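Local coordinates for protein dehydroascorbate reductase (Chlamydomonas reinhardtii, PDB 5XFT) that probably catalyses the glutathione-dependent reduction of L-dehydroascorbate to L-ascorbate, turning two glutathiones into glutathione disulfide, at residues 105-108 / 109-113; 205-208 / 209-213; 74-77 / 78-82; 155-158 / 159-163. All coordinates share one frame; numbering follows the deposited sequence.

How the interactions relate
All four contacts run from one turn of a helix to the next. Interaction 4, on helix 153-173, is the buried one, its centre about 4 Å from the centre of the chain; the others are only partly buried. Interactions 1 and 2 touch, because W211 of helix 204-212 packs against helix 103-112, and interaction 2 also meets interaction 4 where I207 CD1 lies 3.8 Å from Y163 CE2. Interaction 3 stands apart in the thioredoxin-like half. Their chemistry differs accordingly: apolar side-chain pairs accompany the backbone bonds of interaction 1, a tryptophan edge marks interaction 2, an aspartate cap starts interaction 3, and a proline breaks the backbone bonding of interaction 4.

Interaction 1: residues 105-108 / 109-113; sequences PNFR and AILIG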
loop_
_atom_site.group_PDB
_atom_site.type_symbol
_atom_site.label_atom_id
_atom_site.label_comp_id
_atom_site.label_asym_id
_atom_site.label_seq_id
_atom_site.Cartn_x
_atom_site.Cartn_y
_atom_site.Cartn_z
ATOM N N PRO A 105 -8.813 0.973 -8.140
ATOM C CA PRO A 105 -10.071 1.601 -8.581
ATOM C C PRO A 105 -11.193 0.617 -8.862
ATOM O O PRO A 105 -12.348 0.902 -8.521
ATOM C CB PRO A 105 -9.654 2.358 -9.850
ATOM C CG PRO A 105 -8.212 2.648 -9.651
ATOM C CD PRO A 105 -7.667 1.442 -8.941
ATOM N N ASN A 106 -10.899 -0.520 -9.500
ATOM C CA ASN A 106 -11.941 -1.505 -9.778
ATOM C C ASN A 106 -12.466 -2.107 -8.486
ATOM O O ASN A 106 -13.676 -2.269 -8.306
ATOM C CB ASN A 106 -11.401 -2.616 -10.686
ATOM C CG ASN A 106 -11.057 -2.125 -12.080
ATOM O OD1 ASN A 106 -11.659 -1.181 -12.586
ATOM N ND2 ASN A 106 -10.078 -2.766 -12.702
ATOM N N PHE A 107 -11.551 -2.464 -7.581
ATOM C CA PHE A 107 -11.936 -3.029 -6.293
ATOM C C PHE A 107 -12.780 -2.051 -5.485
ATOM O O PHE A 107 -13.749 -2.449 -4.819
ATOM C CB PHE A 107 -10.665 -3.450 -5.551
ATOM C CG PHE A 107 -10.744 -3.303 -4.076
ATOM C CD1 PHE A 107 -11.615 -4.088 -3.336
ATOM C CD2 PHE A 107 -9.916 -2.407 -3.423
ATOM C CE1 PHE A 107 -11.681 -3.962 -1.980
ATOM C CE2 PHE A 107 -9.966 -2.277 -2.066
ATOM C CZ PHE A 107 -10.851 -3.055 -1.336
ATOM N N ARG A 108 -12.445 -0.769 -5.551
ATOM C CA ARG A 108 -13.257 0.234 -4.884
ATOM C C ARG A 108 -14.615 0.379 -5.557
ATOM O O ARG A 108 -15.640 0.432 -4.872
ATOM C CB ARG A 108 -12.523 1.573 -4.854
ATOM C CG ARG A 108 -13.368 2.704 -4.300
ATOM C CD ARG A 108 -12.634 4.015 -4.368
ATOM N NE ARG A 108 -12.304 4.364 -5.741
ATOM C CZ ARG A 108 -11.518 5.376 -6.085
ATOM N NH1 ARG A 108 -10.966 6.140 -5.152
ATOM N NH2 ARG A 108 -11.278 5.611 -7.366
ATOM N N ALA A 109 -14.648 0.441 -6.891
ATOM C CA ALA A 109 -15.926 0.555 -7.584
ATOM C C ALA A 109 -16.820 -0.639 -7.286
ATOM O O ALA A 109 -18.050 -0.529 -7.340
ATOM C CB ALA A 109 -15.701 0.692 -9.090
ATOM N N ILE A 110 -16.216 -1.786 -6.979
ATOM C CA ILE A 110 -16.984 -2.944 -6.548
ATOM C C ILE A 110 -17.549 -2.709 -5.154
ATOM O O ILE A 110 -18.731 -2.969 -4.896
ATOM C CB ILE A 110 -16.109 -4.209 -6.598
ATOM C CG1 ILE A 110 -15.795 -4.583 -8.049
ATOM C CG2 ILE A 110 -16.776 -5.363 -5.842
ATOM C CD1 ILE A 110 -14.734 -5.628 -8.173
ATOM N N LEU A 111 -16.723 -2.198 -4.236
ATOM C CA LEU A 111 -17.201 -2.055 -2.862
ATOM C C LEU A 111 -18.276 -0.981 -2.739
ATOM O O LEU A 111 -19.279 -1.185 -2.046
ATOM C CB LEU A 111 -16.046 -1.750 -1.911
ATOM C CG LEU A 111 -15.251 -2.947 -1.378
ATOM C CD1 LEU A 111 -14.329 -2.512 -0.241
ATOM C CD2 LEU A 111 -16.170 -4.077 -0.929
ATOM N N ILE A 112 -18.092 0.168 -3.389
ATOM C CA ILE A 112 -18.906 1.340 -3.076
ATOM C C ILE A 112 -19.484 1.990 -4.327
ATOM O O ILE A 112 -19.831 3.176 -4.313
ATOM C CB ILE A 112 -18.090 2.365 -2.263
ATOM C CG1 ILE A 112 -16.919 2.904 -3.078
ATOM C CG2 ILE A 112 -17.556 1.750 -0.983
ATOM C CD1 ILE A 112 -16.050 3.875 -2.299
ATOM N N GLY A 113 -19.620 1.224 -5.404
ATOM C CA GLY A 113 -20.118 1.764 -6.648
ATOM C C GLY A 113 -21.572 1.430 -6.917
ATOM O O GLY A 113 -22.223 0.708 -6.156
#
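F107 and L111 meet one turn apart on helix 103-112, in the all-helical part of this GST-superfamily fold. The backbone bonds are the regular i to i+4 set of an alpha helix: A109 N donates to P105 O, I110 N to N106 O, L111 N to F107 O and I112 N to R108 O. The last of these, 2.9 Å from I112 N to R108 O, has an N-H...O angle of 158°.

Aliphatic carbon over carbonyl oxygen forms a second class. I110 sets CG1 opposite its carbonyl carbon, beside its backbone N (chi1 -69°), and this brings CG1 to 3.1 Å from N106 O, with CD1 also near that oxygen at 3.5 Å. Replacing I110 by an alanine removes both carbons, which would probably leave N106 O with CB alone of that side chain beside it and open a gap against L169 of helix 153-173.

Contacts between side-chain carbons complete the set. The L111 methyl CD1 comes obliquely to the F107 ring, 3.5 Å from CE1 and 3.7 Å from CZ, while the two residues also press on A168 of helix 153-173. I112 places CG1 between its backbone N and carbonyl carbon (chi1 64°), so that the chain runs back over R108, with CG1 3.3 Å from R108 O. Beyond it, the methyl CD1 of I112 ends 3.5 Å from R108 CG, on the aliphatic part of the arginine.

Interaction 2: residues 205-208 / 209-213; sequences EAII and AGWER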
loop_
_atom_site.group_PDB
_atom_site.type_symbol
_atom_site.label_atom_id
_atom_site.label_comp_id
_atom_site.label_asym_id
_atom_site.label_seq_id
_atom_site.Cartn_x
_atom_site.Cartn_y
_atom_site.Cartn_z
ATOM N N GLU A 205 -8.896 -6.037 10.585
ATOM C CA GLU A 205 -9.972 -5.227 11.145
ATOM C C GLU A 205 -9.750 -3.760 10.849
ATOM O O GLU A 205 -10.710 -3.016 10.648
ATOM C CB GLU A 205 -10.109 -5.423 12.656
ATOM C CG GLU A 205 -9.975 -6.850 13.168
ATOM C CD GLU A 205 -8.548 -7.379 13.091
ATOM O OE1 GLU A 205 -8.339 -8.361 12.357
ATOM O OE2 GLU A 205 -7.649 -6.818 13.757
ATOM N N ALA A 206 -8.494 -3.310 10.862
ATOM C CA ALA A 206 -8.222 -1.936 10.458
ATOM C C ALA A 206 -8.741 -1.680 9.049
ATOM O O ALA A 206 -9.354 -0.640 8.785
ATOM C CB ALA A 206 -6.724 -1.641 10.557
ATOM N N ILE A 207 -8.535 -2.640 8.140
ATOM C CA ILE A 207 -9.048 -2.510 6.777
ATOM C C ILE A 207 -10.573 -2.461 6.782
ATOM O O ILE A 207 -11.192 -1.595 6.146
ATOM C CB ILE A 207 -8.530 -3.666 5.902
ATOM C CG1 ILE A 207 -7.002 -3.748 5.974
ATOM C CG2 ILE A 207 -9.008 -3.502 4.467
ATOM C CD1 ILE A 207 -6.408 -4.948 5.229
ATOM N N ILE A 208 -11.199 -3.401 7.498
ATOM C CA ILE A 208 -12.656 -3.474 7.540
ATOM C C ILE A 208 -13.235 -2.183 8.096
ATOM O O ILE A 208 -14.159 -1.601 7.520
ATOM C CB ILE A 208 -13.114 -4.694 8.365
ATOM C CG1 ILE A 208 -12.544 -5.997 7.798
ATOM C CG2 ILE A 208 -14.627 -4.759 8.422
ATOM C CD1 ILE A 208 -12.642 -6.095 6.306
ATOM N N ALA A 209 -12.703 -1.716 9.224
ATOM C CA ALA A 209 -13.182 -0.481 9.832
ATOM C C ALA A 209 -12.954 0.708 8.912
ATOM O O ALA A 209 -13.804 1.602 8.822
ATOM C CB ALA A 209 -12.490 -0.257 11.178
ATOM N N GLY A 210 -11.808 0.743 8.228
ATOM C CA GLY A 210 -11.571 1.808 7.273
ATOM C C GLY A 210 -12.646 1.867 6.207
ATOM O O GLY A 210 -13.146 2.943 5.876
ATOM N N TRP A 211 -13.039 0.707 5.679
ATOM C CA TRP A 211 -14.001 0.699 4.582
ATOM C C TRP A 211 -15.447 0.824 5.057
ATOM O O TRP A 211 -16.280 1.382 4.332
ATOM C CB TRP A 211 -13.808 -0.563 3.748
ATOM C CG TRP A 211 -12.633 -0.443 2.844
ATOM C CD1 TRP A 211 -11.386 -0.979 3.023
ATOM C CD2 TRP A 211 -12.581 0.299 1.625
ATOM N NE1 TRP A 211 -10.565 -0.631 1.970
ATOM C CE2 TRP A 211 -11.276 0.159 1.101
ATOM C CE3 TRP A 211 -13.514 1.066 0.919
ATOM C CZ2 TRP A 211 -10.885 0.756 -0.096
ATOM C CZ3 TRP A 211 -13.128 1.653 -0.272
ATOM C CH2 TRP A 211 -11.822 1.495 -0.768
ATOM N N GLU A 212 -15.762 0.324 6.257
ATOM C CA GLU A 212 -17.079 0.539 6.853
ATOM C C GLU A 212 -17.417 2.018 6.939
ATOM O O GLU A 212 -18.591 2.393 6.842
ATOM C CB GLU A 212 -17.138 -0.093 8.244
ATOM C CG GLU A 212 -17.684 -1.508 8.258
ATOM C CD GLU A 212 -17.409 -2.231 9.562
ATOM O OE1 GLU A 212 -17.951 -3.343 9.742
ATOM O OE2 GLU A 212 -16.647 -1.698 10.400
ATOM N N ARG A 213 -16.401 2.870 7.113
ATOM C CA ARG A 213 -16.567 4.319 7.057
ATOM C C ARG A 213 -17.222 4.787 5.761
ATOM O O ARG A 213 -17.634 5.946 5.684
ATOM C CB ARG A 213 -15.197 4.998 7.244
ATOM C CG ARG A 213 -15.201 6.456 7.705
ATOM C CD ARG A 213 -13.760 6.979 7.848
ATOM N NE ARG A 213 -13.722 8.434 7.969
ATOM C CZ ARG A 213 -12.932 9.221 7.237
ATOM N NH1 ARG A 213 -12.107 8.693 6.342
ATOM N NH2 ARG A 213 -12.952 10.538 7.392
#
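E205 O accepts the N-H of A209, 2.8 Å from A209 N, in a nearly straight bond, the N-H...O angle being 172°. The methyl of A209 rests beside the same oxygen, with CB 3.3 Å from E205 O. One residue on, A206 O accepts from G210 N, the next bond of helix 204-212.

I207 is the residue that meets the tryptophan. Its carbonyl accepts the N-H of W211, with I207 O 3.0 Å from W211 N, and also faces the edge of the indole, near the ring plane, with I207 O 3.2 Å from W211 CD1. I207 CG2, which stands opposite the backbone N, reaches that edge in plane as well, 3.8 Å from W211 CD1. Thus an oxygen and a methyl of one residue both border the five-membered ring, whose NE1 is hydrogen-bonded to H164 ND1.

I208 O accepts from E212 N at 2.8 Å. The extended E212 side chain crosses over I208 and brings OE1 to 3.8 Å from I208 CG2, a methyl beside a carboxylate oxygen.

Helix 204-212, the last of the chain, packs against two others in the helical part of this GST-superfamily fold. I208 packs on V167 and H171 of helix 153-173, and W211 on F172 there, whereas the other contacts of W211 reach F104, R108 and L111 of helix 103-112, where its ring also meets that of F107 edge-to-face.

Interaction 3: residues 74-77 / 78-82; sequences DSDV and IVVHL
I78 folds back over D74 at the start of helix 75-85, in the thioredoxin-like domain. Its CB lies 3.5 Å from D74 O. The next atom, CG1, is set opposite the carbonyl carbon of I78 (chi1 -71°) and comes closer, 3.2 Å from D74 O. At the tip, I78 CD1 is still 3.4 Å from D74 O. D74 O therefore has three aliphatic carbons near it while it accepts the N-H of I78, 2.9 Å from I78 N. With a glycine in place of I78, D74 O is likely to lose this cover and a gap to open toward V27 and M72.

D74 is also the N-cap: D76 N donates to its OD2 at 3.0 Å, meeting it from above the carboxylate plane (44° out of it). V79 continues the pattern, its two methyls both against S75 O, with CG1 at 3.2 Å. V79 N, V80 N and H81 N bond to S75 O, D76 O and V77 O.

S75 OG is hydrogen-bonded to R26 NH1 of helix 22-33. S75 and I78 pack on V27 of that helix and L82 on A30, while V77, I78 and H81 touch M72 of strand 72-73.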
loop_
_atom_site.group_PDB
_atom_site.type_symbol
_atom_site.label_atom_id
_atom_site.label_comp_id
_atom_site.label_asym_id
_atom_site.label_seq_id
_atom_site.Cartn_x
_atom_site.Cartn_y
_atom_site.Cartn_z
ATOM N N ASP A 74 2.291 13.219 -0.918
ATOM C CA ASP A 74 2.159 12.359 -2.096
ATOM C C ASP A 74 3.119 11.176 -2.022
ATOM O O ASP A 74 4.340 11.349 -2.119
ATOM C CB ASP A 74 2.381 13.161 -3.389
ATOM C CG ASP A 74 1.906 12.424 -4.632
ATOM O OD1 ASP A 74 1.668 13.102 -5.655
ATOM O OD2 ASP A 74 1.762 11.184 -4.592
ATOM N N SER A 75 2.576 9.963 -1.878
ATOM C CA SER A 75 3.430 8.781 -1.771
ATOM C C SER A 75 4.305 8.592 -3.004
ATOM O O SER A 75 5.397 8.023 -2.903
ATOM C CB SER A 75 2.584 7.526 -1.527
ATOM O OG SER A 75 1.864 7.138 -2.682
ATOM N N ASP A 76 3.852 9.059 -4.169
ATOM C CA ASP A 76 4.646 8.904 -5.386
ATOM C C ASP A 76 5.886 9.790 -5.342
ATOM O O ASP A 76 7.020 9.314 -5.521
ATOM C CB ASP A 76 3.789 9.229 -6.613
ATOM C CG ASP A 76 3.982 8.232 -7.742
ATOM O OD1 ASP A 76 5.143 7.884 -8.042
ATOM O OD2 ASP A 76 2.969 7.799 -8.332
ATOM N N VAL A 77 5.680 11.090 -5.100
ATOM C CA VAL A 77 6.790 12.020 -4.902
ATOM C C VAL A 77 7.738 11.495 -3.835
ATOM O O VAL A 77 8.967 11.532 -3.997
ATOM C CB VAL A 77 6.253 13.415 -4.533
ATOM C CG1 VAL A 77 7.406 14.381 -4.330
ATOM C CG2 VAL A 77 5.298 13.922 -5.604
ATOM N N ILE A 78 7.183 10.969 -2.742
ATOM C CA ILE A 78 8.008 10.504 -1.634
ATOM C C ILE A 78 8.882 9.328 -2.062
ATOM O O ILE A 78 10.087 9.319 -1.804
ATOM C CB ILE A 78 7.132 10.146 -0.422
ATOM C CG1 ILE A 78 6.567 11.414 0.213
ATOM C CG2 ILE A 78 7.931 9.337 0.589
ATOM C CD1 ILE A 78 5.398 11.153 1.137
ATOM N N VAL A 79 8.301 8.318 -2.714
ATOM C CA VAL A 79 9.116 7.140 -3.013
ATOM C C VAL A 79 10.148 7.447 -4.090
ATOM O O VAL A 79 11.234 6.849 -4.102
ATOM C CB VAL A 79 8.251 5.925 -3.402
ATOM C CG1 VAL A 79 7.349 5.516 -2.237
ATOM C CG2 VAL A 79 7.454 6.205 -4.673
ATOM N N VAL A 80 9.851 8.380 -5.001
ATOM C CA VAL A 80 10.840 8.721 -6.022
ATOM C C VAL A 80 11.972 9.549 -5.422
ATOM O O VAL A 80 13.154 9.308 -5.699
ATOM C CB VAL A 80 10.164 9.441 -7.201
ATOM C CG1 VAL A 80 11.206 9.942 -8.184
ATOM C CG2 VAL A 80 9.197 8.499 -7.889
ATOM N N HIS A 81 11.630 10.539 -4.593
ATOM C CA HIS A 81 12.640 11.257 -3.819
ATOM C C HIS A 81 13.478 10.288 -2.993
ATOM O O HIS A 81 14.703 10.431 -2.882
ATOM C CB HIS A 81 11.948 12.284 -2.918
ATOM C CG HIS A 81 12.821 12.834 -1.836
ATOM N ND1 HIS A 81 13.440 14.062 -1.931
ATOM C CD2 HIS A 81 13.171 12.329 -0.628
ATOM C CE1 HIS A 81 14.138 14.287 -0.833
ATOM N NE2 HIS A 81 13.994 13.250 -0.027
ATOM N N LEU A 82 12.822 9.292 -2.406
ATOM C CA LEU A 82 13.518 8.274 -1.638
ATOM C C LEU A 82 14.543 7.555 -2.502
ATOM O O LEU A 82 15.703 7.401 -2.108
ATOM C CB LEU A 82 12.499 7.294 -1.061
ATOM C CG LEU A 82 13.023 6.189 -0.151
ATOM C CD1 LEU A 82 13.656 6.796 1.084
ATOM C CD2 LEU A 82 11.902 5.244 0.234
#

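Interaction 4: residues 155-158 / 159-163; sequences DCSL and APKLY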
loop_
_atom_site.group_PDB
_atom_site.type_symbol
_atom_site.label_atom_id
_atom_site.label_comp_id
_atom_site.label_asym_id
_atom_site.label_seq_id
_atom_site.Cartn_x
_atom_site.Cartn_y
_atom_site.Cartn_z
ATOM N N ASP A 155 6.070 -3.839 -5.531
ATOM C CA ASP A 155 5.575 -4.483 -4.320
ATOM C C ASP A 155 5.022 -3.447 -3.350
ATOM O O ASP A 155 3.942 -3.625 -2.775
ATOM C CB ASP A 155 6.697 -5.271 -3.649
ATOM C CG ASP A 155 7.089 -6.511 -4.417
ATOM O OD1 ASP A 155 6.190 -7.210 -4.927
ATOM O OD2 ASP A 155 8.308 -6.775 -4.514
ATOM N N CYS A 156 5.769 -2.355 -3.151
ATOM C CA CYS A 156 5.360 -1.331 -2.200
ATOM C C CYS A 156 4.067 -0.655 -2.627
ATOM O O CYS A 156 3.258 -0.281 -1.771
ATOM C CB CYS A 156 6.472 -0.295 -2.031
ATOM S SG CYS A 156 7.982 -0.958 -1.262
ATOM N N SER A 157 3.850 -0.494 -3.934
ATOM C CA SER A 157 2.617 0.146 -4.384
ATOM C C SER A 157 1.437 -0.825 -4.426
ATOM O O SER A 157 0.312 -0.456 -4.066
ATOM C CB SER A 157 2.823 0.772 -5.760
ATOM O OG SER A 157 1.601 1.297 -6.248
ATOM N N LEU A 158 1.665 -2.060 -4.864
ATOM C CA LEU A 158 0.572 -2.966 -5.188
ATOM C C LEU A 158 0.203 -3.898 -4.052
ATOM O O LEU A 158 -0.966 -4.281 -3.934
ATOM C CB LEU A 158 0.922 -3.814 -6.414
ATOM C CG LEU A 158 0.841 -3.152 -7.786
ATOM C CD1 LEU A 158 1.043 -4.200 -8.864
ATOM C CD2 LEU A 158 -0.494 -2.439 -7.968
ATOM N N ALA A 159 1.167 -4.295 -3.228
ATOM C CA ALA A 159 0.851 -5.208 -2.133
ATOM C C ALA A 159 -0.173 -4.635 -1.152
ATOM O O ALA A 159 -1.079 -5.385 -0.750
ATOM C CB ALA A 159 2.144 -5.619 -1.421
ATOM N N PRO A 160 -0.113 -3.363 -0.733
ATOM C CA PRO A 160 -1.205 -2.846 0.109
ATOM C C PRO A 160 -2.557 -2.852 -0.585
ATOM O O PRO A 160 -3.564 -3.217 0.037
ATOM C CB PRO A 160 -0.740 -1.421 0.441
ATOM C CG PRO A 160 0.745 -1.482 0.328
ATOM C CD PRO A 160 0.996 -2.395 -0.831
ATOM N N LYS A 161 -2.609 -2.457 -1.862
ATOM C CA LYS A 161 -3.878 -2.482 -2.587
ATOM C C LYS A 161 -4.442 -3.897 -2.671
ATOM O O LYS A 161 -5.646 -4.104 -2.488
ATOM C CB LYS A 161 -3.702 -1.888 -3.981
ATOM C CG LYS A 161 -3.085 -0.509 -3.973
ATOM C CD LYS A 161 -3.017 0.091 -5.364
ATOM C CE LYS A 161 -2.239 1.398 -5.350
ATOM N NZ LYS A 161 -2.213 2.059 -6.690
ATOM N N LEU A 162 -3.586 -4.887 -2.929
ATOM C CA LEU A 162 -4.054 -6.267 -2.981
ATOM C C LEU A 162 -4.527 -6.738 -1.610
ATOM O O LEU A 162 -5.523 -7.469 -1.506
ATOM C CB LEU A 162 -2.942 -7.171 -3.514
ATOM C CG LEU A 162 -3.246 -8.661 -3.649
ATOM C CD1 LEU A 162 -4.265 -8.905 -4.744
ATOM C CD2 LEU A 162 -1.965 -9.428 -3.922
ATOM N N TYR A 163 -3.817 -6.335 -0.554
ATOM C CA TYR A 163 -4.228 -6.641 0.814
ATOM C C TYR A 163 -5.649 -6.155 1.072
ATOM O O TYR A 163 -6.528 -6.927 1.493
ATOM C CB TYR A 163 -3.242 -5.981 1.779
ATOM C CG TYR A 163 -3.291 -6.451 3.218
ATOM C CD1 TYR A 163 -3.844 -7.677 3.564
ATOM C CD2 TYR A 163 -2.788 -5.649 4.233
ATOM C CE1 TYR A 163 -3.877 -8.089 4.879
ATOM C CE2 TYR A 163 -2.817 -6.052 5.542
ATOM C CZ TYR A 163 -3.363 -7.270 5.867
ATOM O OH TYR A 163 -3.389 -7.661 7.185
#
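P160 sets its ring against the carbonyl of C156, with CD 3.2 Å from C156 O. Lacking an N-H, it cannot make the i to i+4 bond that C156 O would otherwise receive. The widening extends to the next pair, where S157 O and K161 N stand 4.2 Å apart and helix 153-173 is kinked. Regular bonding frames this break: A159 N reaches D155 O at 2.9 Å, and L162 N reaches L158 O at 2.9 Å.

K161 lies along the opened turn. Its chain, extended beyond CG, runs back alongside S157, with CG and CE each 3.4 Å from S157 O, so methylenes, not a backbone N-H, are what S157 O meets here.

Outside this shell, P160 packs on H25 and L29 of helix 22-33, the thioredoxin-like side, and A159 packs on Y187 and L191 of helix 182-193. The buried carboxylate of D155 has several partners: OD1 is hydrogen-bonded to Y187 OH and F146 N, OD2 to G147 N.

OD2 also has a weak bond to N152 N, immediately before the helix. An aspartate three residues into the helix that reaches back to this N is consistent with one half of a capping box, of the kind found at the start of the central helix of the GST C-terminal domain.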